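Local coordinates for putative phosphoenolpyruvate-dependent sugar phosphotransferase system (PTS) permease (Klebsiella pneumoniae subsp. pneumoniae, PDB 3MTQ), which probably acts as the IIA component of a mannose/fructose-type phosphotransferase system, relaying phosphoryl groups during sugar uptake, at residues Leu36-Ile50 and Gly109-Ser121. Sequence-based numbering, arbitrary orientation. Where two conformers were deposited one is given.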
ATOM      1  N   LEU A  36      -1.826  -5.366  -5.198  1.00 23.55           N
ATOM      2  CA  LEU A  36      -1.128  -5.732  -3.956  1.00 24.49           C
ATOM      3  C   LEU A  36      -1.038  -7.257  -3.771  1.00 24.30           C
ATOM      4  O   LEU A  36       0.006  -7.791  -3.420  1.00 24.18           O
ATOM      5  CB  LEU A  36      -1.803  -5.107  -2.712  1.00 23.19           C
ATOM      6  CG  LEU A  36      -1.075  -5.352  -1.378  1.00 26.22           C
ATOM      7  CD1 LEU A  36       0.329  -4.845  -1.469  1.00 23.85           C
ATOM      8  CD2 LEU A  36      -1.828  -4.638  -0.293  1.00 22.84           C
ATOM      9  N   LEU A  37      -2.138  -7.955  -4.026  1.00 25.07           N
ATOM     10  CA  LEU A  37      -2.134  -9.428  -4.002  1.00 24.54           C
ATOM     11  C   LEU A  37      -1.100  -9.974  -4.995  1.00 23.73           C
ATOM     12  O   LEU A  37      -0.466 -10.957  -4.738  1.00 22.20           O
ATOM     13  CB  LEU A  37      -3.533  -9.982  -4.277  1.00 25.17           C
ATOM     14  CG  LEU A  37      -3.640 -11.511  -4.267  1.00 26.00           C
ATOM     15  CD1 LEU A  37      -3.244 -12.033  -2.905  1.00 26.52           C
ATOM     16  CD2 LEU A  37      -5.078 -11.926  -4.640  1.00 30.15           C
ATOM     17  N   ASN A  38      -0.957  -9.322  -6.135  1.00 25.30           N
ATOM     18  CA  ASN A  38       0.079  -9.690  -7.113  1.00 25.35           C
ATOM     19  C   ASN A  38       1.484  -9.629  -6.512  1.00 25.59           C
ATOM     20  O   ASN A  38       2.264 -10.579  -6.625  1.00 26.83           O
ATOM     21  CB  ASN A  38      -0.061  -8.843  -8.369  1.00 24.53           C
ATOM     22  CG  ASN A  38       0.845  -9.281  -9.470  1.00 26.27           C
ATOM     23  OD1 ASN A  38       1.482  -8.447 -10.127  1.00 26.73           O
ATOM     24  ND2 ASN A  38       0.915 -10.595  -9.700  1.00 28.16           N
ATOM     25  N   SER A  39       1.787  -8.540  -5.814  1.00 24.75           N
ATOM     26  CA  SER A  39       3.059  -8.378  -5.124  1.00 24.45           C
ATOM     27  C   SER A  39       3.330  -9.508  -4.135  1.00 22.80           C
ATOM     28  O   SER A  39       4.432 -10.086  -4.120  1.00 22.20           O
ATOM     29  CB  SER A  39       3.093  -7.040  -4.403  1.00 24.59           C
ATOM     30  OG  SER A  39       3.112  -5.969  -5.323  1.00 26.89           O
ATOM     31  N   VAL A  40       2.330  -9.772  -3.314  1.00 22.79           N
ATOM     32  CA  VAL A  40       2.384 -10.744  -2.233  1.00 22.81           C
ATOM     33  C   VAL A  40       2.671 -12.111  -2.818  1.00 23.57           C
ATOM     34  O   VAL A  40       3.450 -12.881  -2.298  1.00 22.23           O
ATOM     35  CB  VAL A  40       1.050 -10.759  -1.456  1.00 23.36           C
ATOM     36  CG1 VAL A  40       0.953 -11.983  -0.481  1.00 24.48           C
ATOM     37  CG2 VAL A  40       0.771  -9.390  -0.760  1.00 21.30           C
ATOM     38  N   GLU A  41       2.008 -12.414  -3.929  1.00 23.38           N
ATOM     39  CA  GLU A  41       2.125 -13.732  -4.529  1.00 24.84           C
ATOM     40  C   GLU A  41       3.425 -13.953  -5.270  1.00 24.75           C
ATOM     41  O   GLU A  41       3.913 -15.065  -5.336  1.00 25.77           O
ATOM     42  CB  GLU A  41       0.948 -13.984  -5.430  1.00 24.79           C
ATOM     43  CG  GLU A  41      -0.353 -14.137  -4.656  1.00 27.25           C
ATOM     44  CD  GLU A  41      -1.494 -14.596  -5.556  1.00 26.66           C
ATOM     45  OE1 GLU A  41      -1.438 -14.280  -6.765  1.00 31.75           O
ATOM     46  OE2 GLU A  41      -2.424 -15.280  -5.040  1.00 29.18           O
ATOM     47  N   LEU A  42       3.992 -12.893  -5.814  1.00 24.57           N
ATOM     48  CA  LEU A  42       5.336 -12.935  -6.375  1.00 25.59           C
ATOM     49  C   LEU A  42       6.354 -13.187  -5.284  1.00 25.30           C
ATOM     50  O   LEU A  42       7.421 -13.759  -5.531  1.00 25.91           O
ATOM     51  CB  LEU A  42       5.667 -11.618  -7.093  1.00 25.89           C
ATOM     52  CG  LEU A  42       4.849 -11.381  -8.363  1.00 25.64           C
ATOM     53  CD1 LEU A  42       5.022  -9.949  -8.875  1.00 28.56           C
ATOM     54  CD2 LEU A  42       5.278 -12.389  -9.388  1.00 28.74           C
ATOM     55  N   ILE A  43       6.040 -12.761  -4.077  1.00 25.72           N
ATOM     56  CA  ILE A  43       7.000 -12.965  -2.993  1.00 24.86           C
ATOM     57  C   ILE A  43       6.780 -14.274  -2.237  1.00 23.59           C
ATOM     58  O   ILE A  43       7.746 -14.984  -2.004  1.00 24.04           O
ATOM     59  CB  ILE A  43       7.061 -11.773  -1.986  1.00 25.89           C
ATOM     60  CG1 ILE A  43       7.601 -10.500  -2.666  1.00 25.41           C
ATOM     61  CG2 ILE A  43       7.956 -12.181  -0.819  1.00 26.92           C
ATOM     62  CD1 ILE A  43       7.200  -9.156  -1.987  1.00 26.85           C
ATOM     63  N   LEU A  44       5.540 -14.577  -1.840  1.00 24.39           N
ATOM     64  CA  LEU A  44       5.224 -15.719  -0.956  1.00 24.56           C
ATOM     65  C   LEU A  44       4.433 -16.836  -1.624  1.00 24.84           C
ATOM     66  O   LEU A  44       3.977 -17.745  -0.951  1.00 24.58           O
ATOM     67  CB  LEU A  44       4.469 -15.267   0.304  1.00 25.43           C
ATOM     68  CG  LEU A  44       5.189 -14.335   1.272  1.00 26.68           C
ATOM     69  CD1 LEU A  44       4.234 -13.949   2.420  1.00 27.33           C
ATOM     70  CD2 LEU A  44       6.439 -14.964   1.797  1.00 28.01           C
ATOM     71  N   GLY A  45       4.281 -16.763  -2.947  1.00 25.99           N
ATOM     72  CA  GLY A  45       3.446 -17.710  -3.703  1.00 26.40           C
ATOM     73  C   GLY A  45       1.924 -17.432  -3.636  1.00 27.41           C
ATOM     74  O   GLY A  45       1.456 -16.614  -2.849  1.00 25.12           O
ATOM     75  N   LYS A  46       1.153 -18.166  -4.441  1.00 27.89           N
ATOM     76  CA  LYS A  46      -0.302 -17.982  -4.524  1.00 29.81           C
ATOM     77  C   LYS A  46      -1.016 -18.025  -3.168  1.00 28.97           C
ATOM     78  O   LYS A  46      -0.669 -18.801  -2.296  1.00 29.19           O
ATOM     79  CB  LYS A  46      -0.942 -18.984  -5.519  1.00 30.35           C
ATOM     80  CG  LYS A  46      -1.068 -18.422  -6.957  1.00 34.52           C
ATOM     81  CD  LYS A  46      -0.785 -19.462  -8.053  1.00 38.89           C
ATOM     82  CE  LYS A  46      -0.745 -18.825  -9.488  1.00 41.10           C
ATOM     83  NZ  LYS A  46       0.285 -19.472 -10.423  1.00 41.18           N
ATOM     84  N   GLN A  47      -2.010 -17.158  -3.023  1.00 28.68           N
ATOM     85  CA  GLN A  47      -2.693 -16.981  -1.766  1.00 29.93           C
ATOM     86  C   GLN A  47      -4.182 -17.296  -1.878  1.00 29.53           C
ATOM     87  O   GLN A  47      -5.010 -16.412  -2.021  1.00 29.18           O
ATOM     88  CB  GLN A  47      -2.456 -15.563  -1.236  1.00 29.77           C
ATOM     89  CG  GLN A  47      -0.975 -15.243  -0.937  1.00 29.82           C
ATOM     90  CD  GLN A  47      -0.408 -16.072   0.211  1.00 30.63           C
ATOM     91  OE1 GLN A  47      -1.115 -16.379   1.176  1.00 31.33           O
ATOM     92  NE2 GLN A  47       0.884 -16.464   0.100  1.00 29.33           N
ATOM     93  N   PRO A  48      -4.523 -18.577  -1.723  1.00 30.90           N
ATOM     94  CA  PRO A  48      -5.893 -19.026  -1.871  1.00 30.94           C
ATOM     95  C   PRO A  48      -6.877 -18.395  -0.871  1.00 30.42           C
ATOM     96  O   PRO A  48      -8.051 -18.273  -1.190  1.00 30.51           O
ATOM     97  CB  PRO A  48      -5.797 -20.543  -1.660  1.00 31.52           C
ATOM     98  CG  PRO A  48      -4.568 -20.790  -0.964  1.00 32.53           C
ATOM     99  CD  PRO A  48      -3.626 -19.661  -1.278  1.00 31.23           C
ATOM    100  N   ASP A  49      -6.401 -17.963   0.304  1.00 29.97           N
ATOM    101  CA  ASP A  49      -7.286 -17.382   1.300  1.00 30.08           C
ATOM    102  C   ASP A  49      -7.308 -15.859   1.396  1.00 29.79           C
ATOM    103  O   ASP A  49      -7.866 -15.298   2.366  1.00 29.88           O
ATOM    104  CB  ASP A  49      -6.977 -18.001   2.658  1.00 31.12           C
ATOM    105  CG  ASP A  49      -7.205 -19.501   2.647  1.00 32.70           C
ATOM    106  OD1 ASP A  49      -8.312 -19.897   2.209  1.00 35.65           O
ATOM    107  OD2 ASP A  49      -6.266 -20.260   2.990  1.00 34.68           O
ATOM    108  N   ILE A  50      -6.747 -15.187   0.389  1.00 28.69           N
ATOM    109  CA  ILE A  50      -6.890 -13.737   0.259  1.00 26.91           C
ATOM    110  C   ILE A  50      -7.903 -13.474  -0.825  1.00 27.30           C
ATOM    111  O   ILE A  50      -7.752 -13.961  -1.945  1.00 28.23           O
ATOM    112  CB  ILE A  50      -5.575 -13.045  -0.074  1.00 26.49           C
ATOM    113  CG1 ILE A  50      -4.525 -13.288   1.053  1.00 26.04           C
ATOM    114  CG2 ILE A  50      -5.827 -11.546  -0.313  1.00 24.92           C
ATOM    115  CD1 ILE A  50      -3.121 -12.718   0.758  1.00 21.40           C
ATOM    116  N   GLY A 109      -5.435   0.778   5.835  1.00 24.27           N
ATOM    117  CA  GLY A 109      -4.095   1.188   5.332  1.00 22.92           C
ATOM    118  C   GLY A 109      -3.277   0.072   4.709  1.00 22.05           C
ATOM    119  O   GLY A 109      -2.102  -0.119   4.989  1.00 21.42           O
ATOM    120  N   LEU A 110      -3.875  -0.640   3.767  1.00 20.89           N
ATOM    121  CA  LEU A 110      -3.174  -1.641   3.029  1.00 20.17           C
ATOM    122  C   LEU A 110      -1.788  -1.248   2.582  1.00 18.47           C
ATOM    123  O   LEU A 110      -1.568  -0.148   2.058  1.00 19.24           O
ATOM    124  CB  LEU A 110      -3.940  -1.951   1.737  1.00 20.56           C
ATOM    125  CG  LEU A 110      -5.029  -2.966   1.628  1.00 25.52           C
ATOM    126  CD1 LEU A 110      -5.457  -2.876   0.174  1.00 27.54           C
ATOM    127  CD2 LEU A 110      -4.549  -4.378   1.953  1.00 26.25           C
ATOM    128  N   ASN A 111      -0.857  -2.176   2.755  1.00 18.14           N
ATOM    129  CA  ASN A 111       0.522  -2.002   2.352  1.00 18.62           C
ATOM    130  C   ASN A 111       1.206  -3.340   2.404  1.00 17.58           C
ATOM    131  O   ASN A 111       0.717  -4.276   3.033  1.00 21.48           O
ATOM    132  CB  ASN A 111       1.247  -0.942   3.260  1.00 18.47           C
ATOM    133  CG  ASN A 111       1.463  -1.420   4.676  1.00 18.30           C
ATOM    134  OD1 ASN A 111       2.417  -2.168   4.968  1.00 21.10           O
ATOM    135  ND2 ASN A 111       0.610  -0.960   5.597  1.00 22.85           N
ATOM    136  N   LEU A 112       2.281  -3.467   1.669  1.00 19.02           N
ATOM    137  CA  LEU A 112       2.957  -4.734   1.499  1.00 18.69           C
ATOM    138  C   LEU A 112       3.642  -5.228   2.762  1.00 18.82           C
ATOM    139  O   LEU A 112       3.481  -6.374   3.178  1.00 18.95           O
ATOM    140  CB  LEU A 112       3.971  -4.650   0.364  1.00 19.17           C
ATOM    141  CG  LEU A 112       4.618  -5.956  -0.117  1.00 20.93           C
ATOM    142  CD1 LEU A 112       3.688  -7.218  -0.255  1.00 20.25           C
ATOM    143  CD2 LEU A 112       5.422  -5.698  -1.428  1.00 23.64           C
ATOM    144  N   PRO A 113       4.384  -4.348   3.413  1.00 18.73           N
ATOM    145  CA  PRO A 113       5.030  -4.935   4.582  1.00 18.62           C
ATOM    146  C   PRO A 113       4.015  -5.547   5.544  1.00 17.32           C
ATOM    147  O   PRO A 113       4.265  -6.618   6.126  1.00 20.35           O
ATOM    148  CB  PRO A 113       5.734  -3.739   5.252  1.00 19.13           C
ATOM    149  CG  PRO A 113       5.542  -2.533   4.359  1.00 16.75           C
ATOM    150  CD  PRO A 113       4.844  -3.001   3.057  1.00 18.91           C
ATOM    151  N   LEU A 114       2.892  -4.879   5.767  1.00 18.37           N
ATOM    152  CA  LEU A 114       1.831  -5.388   6.672  1.00 17.99           C
ATOM    153  C   LEU A 114       1.356  -6.775   6.334  1.00 18.85           C
ATOM    154  O   LEU A 114       1.308  -7.687   7.173  1.00 20.05           O
ATOM    155  CB  LEU A 114       0.647  -4.435   6.714  1.00 18.75           C
ATOM    156  CG  LEU A 114      -0.591  -4.895   7.475  1.00 19.16           C
ATOM    157  CD1 LEU A 114      -0.240  -5.006   8.971  1.00 18.39           C
ATOM    158  CD2 LEU A 114      -1.718  -3.901   7.246  1.00 22.11           C
ATOM    159  N   ILE A 115       1.018  -6.965   5.063  1.00 18.02           N
ATOM    160  CA  ILE A 115       0.627  -8.261   4.610  1.00 19.56           C
ATOM    161  C   ILE A 115       1.692  -9.363   4.751  1.00 19.04           C
ATOM    162  O   ILE A 115       1.393 -10.462   5.219  1.00 20.83           O
ATOM    163  CB  ILE A 115       0.105  -8.155   3.144  1.00 18.65           C
ATOM    164  CG1 ILE A 115      -0.976  -7.093   3.064  1.00 22.67           C
ATOM    165  CG2 ILE A 115      -0.394  -9.526   2.730  1.00 20.03           C
ATOM    166  CD1 ILE A 115      -2.026  -7.225   4.120  1.00 20.48           C
ATOM    167  N   ILE A 116       2.936  -9.066   4.420  1.00 21.03           N
ATOM    168  CA  ILE A 116       4.034 -10.011   4.584  0.50 21.56           C
ATOM    169  C   ILE A 116       4.217 -10.424   6.065  1.00 22.23           C
ATOM    170  O   ILE A 116       4.383 -11.615   6.396  1.00 21.68           O
ATOM    171  CB  ILE A 116       5.345  -9.427   4.032  0.50 21.70           C
ATOM    172  CG1 ILE A 116       5.256  -9.309   2.499  0.50 22.58           C
ATOM    173  CG2 ILE A 116       6.518 -10.326   4.379  0.50 22.78           C
ATOM    174  CD1 ILE A 116       4.752 -10.580   1.873  0.50 25.31           C
ATOM    175  N   ASP A 117       4.183  -9.444   6.966  1.00 23.21           N
ATOM    176  CA  ASP A 117       4.322  -9.731   8.406  0.50 23.57           C
ATOM    177  C   ASP A 117       3.187 -10.612   8.938  1.00 23.25           C
ATOM    178  O   ASP A 117       3.419 -11.549   9.718  1.00 22.59           O
ATOM    179  CB  ASP A 117       4.408  -8.451   9.243  0.50 24.53           C
ATOM    180  CG  ASP A 117       5.204  -8.650  10.531  0.50 26.46           C
ATOM    181  OD1 ASP A 117       6.422  -8.868  10.401  0.50 32.54           O
ATOM    182  OD2 ASP A 117       4.638  -8.625  11.661  0.50 30.55           O
ATOM    183  N   LEU A 118       1.956 -10.318   8.534  1.00 23.27           N
ATOM    184  CA  LEU A 118       0.781 -11.130   8.875  1.00 23.78           C
ATOM    185  C   LEU A 118       0.925 -12.579   8.387  1.00 24.85           C
ATOM    186  O   LEU A 118       0.633 -13.525   9.129  1.00 23.32           O
ATOM    187  CB  LEU A 118      -0.500 -10.514   8.297  1.00 24.19           C
ATOM    188  CG  LEU A 118      -0.983  -9.236   9.003  1.00 23.98           C
ATOM    189  CD1 LEU A 118      -2.077  -8.461   8.219  1.00 23.50           C
ATOM    190  CD2 LEU A 118      -1.457  -9.625  10.396  1.00 25.30           C
ATOM    191  N   LEU A 119       1.369 -12.758   7.143  1.00 26.30           N
ATOM    192  CA  LEU A 119       1.479 -14.087   6.580  1.00 27.64           C
ATOM    193  C   LEU A 119       2.604 -14.936   7.203  1.00 28.39           C
ATOM    194  O   LEU A 119       2.386 -16.127   7.466  1.00 29.45           O
ATOM    195  CB  LEU A 119       1.591 -14.005   5.047  1.00 28.24           C
ATOM    196  CG  LEU A 119       0.344 -13.514   4.301  1.00 30.06           C
ATOM    197  CD1 LEU A 119       0.684 -13.370   2.785  1.00 28.39           C
ATOM    198  CD2 LEU A 119      -0.893 -14.410   4.499  1.00 30.24           C
ATOM    199  N   ILE A 120       3.774 -14.332   7.433  1.00 28.87           N
ATOM    200  CA  ILE A 120       4.893 -14.912   8.231  1.00 29.75           C
ATOM    201  C   ILE A 120       4.442 -15.452   9.604  1.00 29.47           C
ATOM    202  O   ILE A 120       4.714 -16.603   9.945  1.00 27.78           O
ATOM    203  CB  ILE A 120       6.013 -13.839   8.455  1.00 29.69           C
ATOM    204  CG1 ILE A 120       6.821 -13.653   7.166  1.00 29.75           C
ATOM    205  CG2 ILE A 120       6.955 -14.181   9.650  1.00 30.71           C
ATOM    206  CD1 ILE A 120       7.859 -12.615   7.269  1.00 27.99           C
ATOM    207  N   SER A 121       3.745 -14.605  10.372  1.00 29.63           N
ATOM    208  CA  SER A 121       3.203 -14.970  11.676  1.00 29.13           C
ATOM    209  C   SER A 121       1.849 -15.652  11.651  1.00 28.70           C
ATOM    210  O   SER A 121       1.077 -15.540  12.559  1.00 29.54           O
ATOM    211  CB  SER A 121       3.137 -13.708  12.519  1.00 29.33           C
ATOM    212  OG  SER A 121       4.430 -13.180  12.615  1.00 30.75           O
TER
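Helices 36-44 and 112-120, whose Leu36 and Val40 lie nearest Leu112 and Ile116, run in broadly the same direction, crossing at -47° with their axes 10.2 Å apart. Leu112 enters as a knob into the hole formed by Leu36, Ser39, Val40 and Ile43. Its chi1 of -170° holds CG anti to the backbone N and carries the forked end into this hole, where Leu112 CD1 lies 3.7 Å from Val40 CG2 and CD2 faces Ile43 CD1 tip to tip. Leu36 spreads its methyls likewise, CD1 over the start of helix 112-120 and CD2 3.5 Å from Leu110 CD2. Both helices cover one face of a parallel 2-1-3-4 sheet, the alpha/beta core expected of a mannose-family IIA domain, with Ile115 bridging Val40 and Phe26 of strand 22-29. Ser39 OG is hydrogen-bonded to His29 O of the second subunit, placing this edge at the dimer interface. Toward the helix C-termini, Leu119 CD1 touches both Val40 CG1 and Leu44 CD1, each 3.6 Å away. Leu44 CD1 also meets Ile116 CD1 in one of two Ile116 conformers. Beyond them, Gln47's amide flanks the Leu119 methyls, folded back at chi2 (-66°) for a bent 3.0 Å hydrogen bond from NE2 to Gly45 O, above the carbonyl plane.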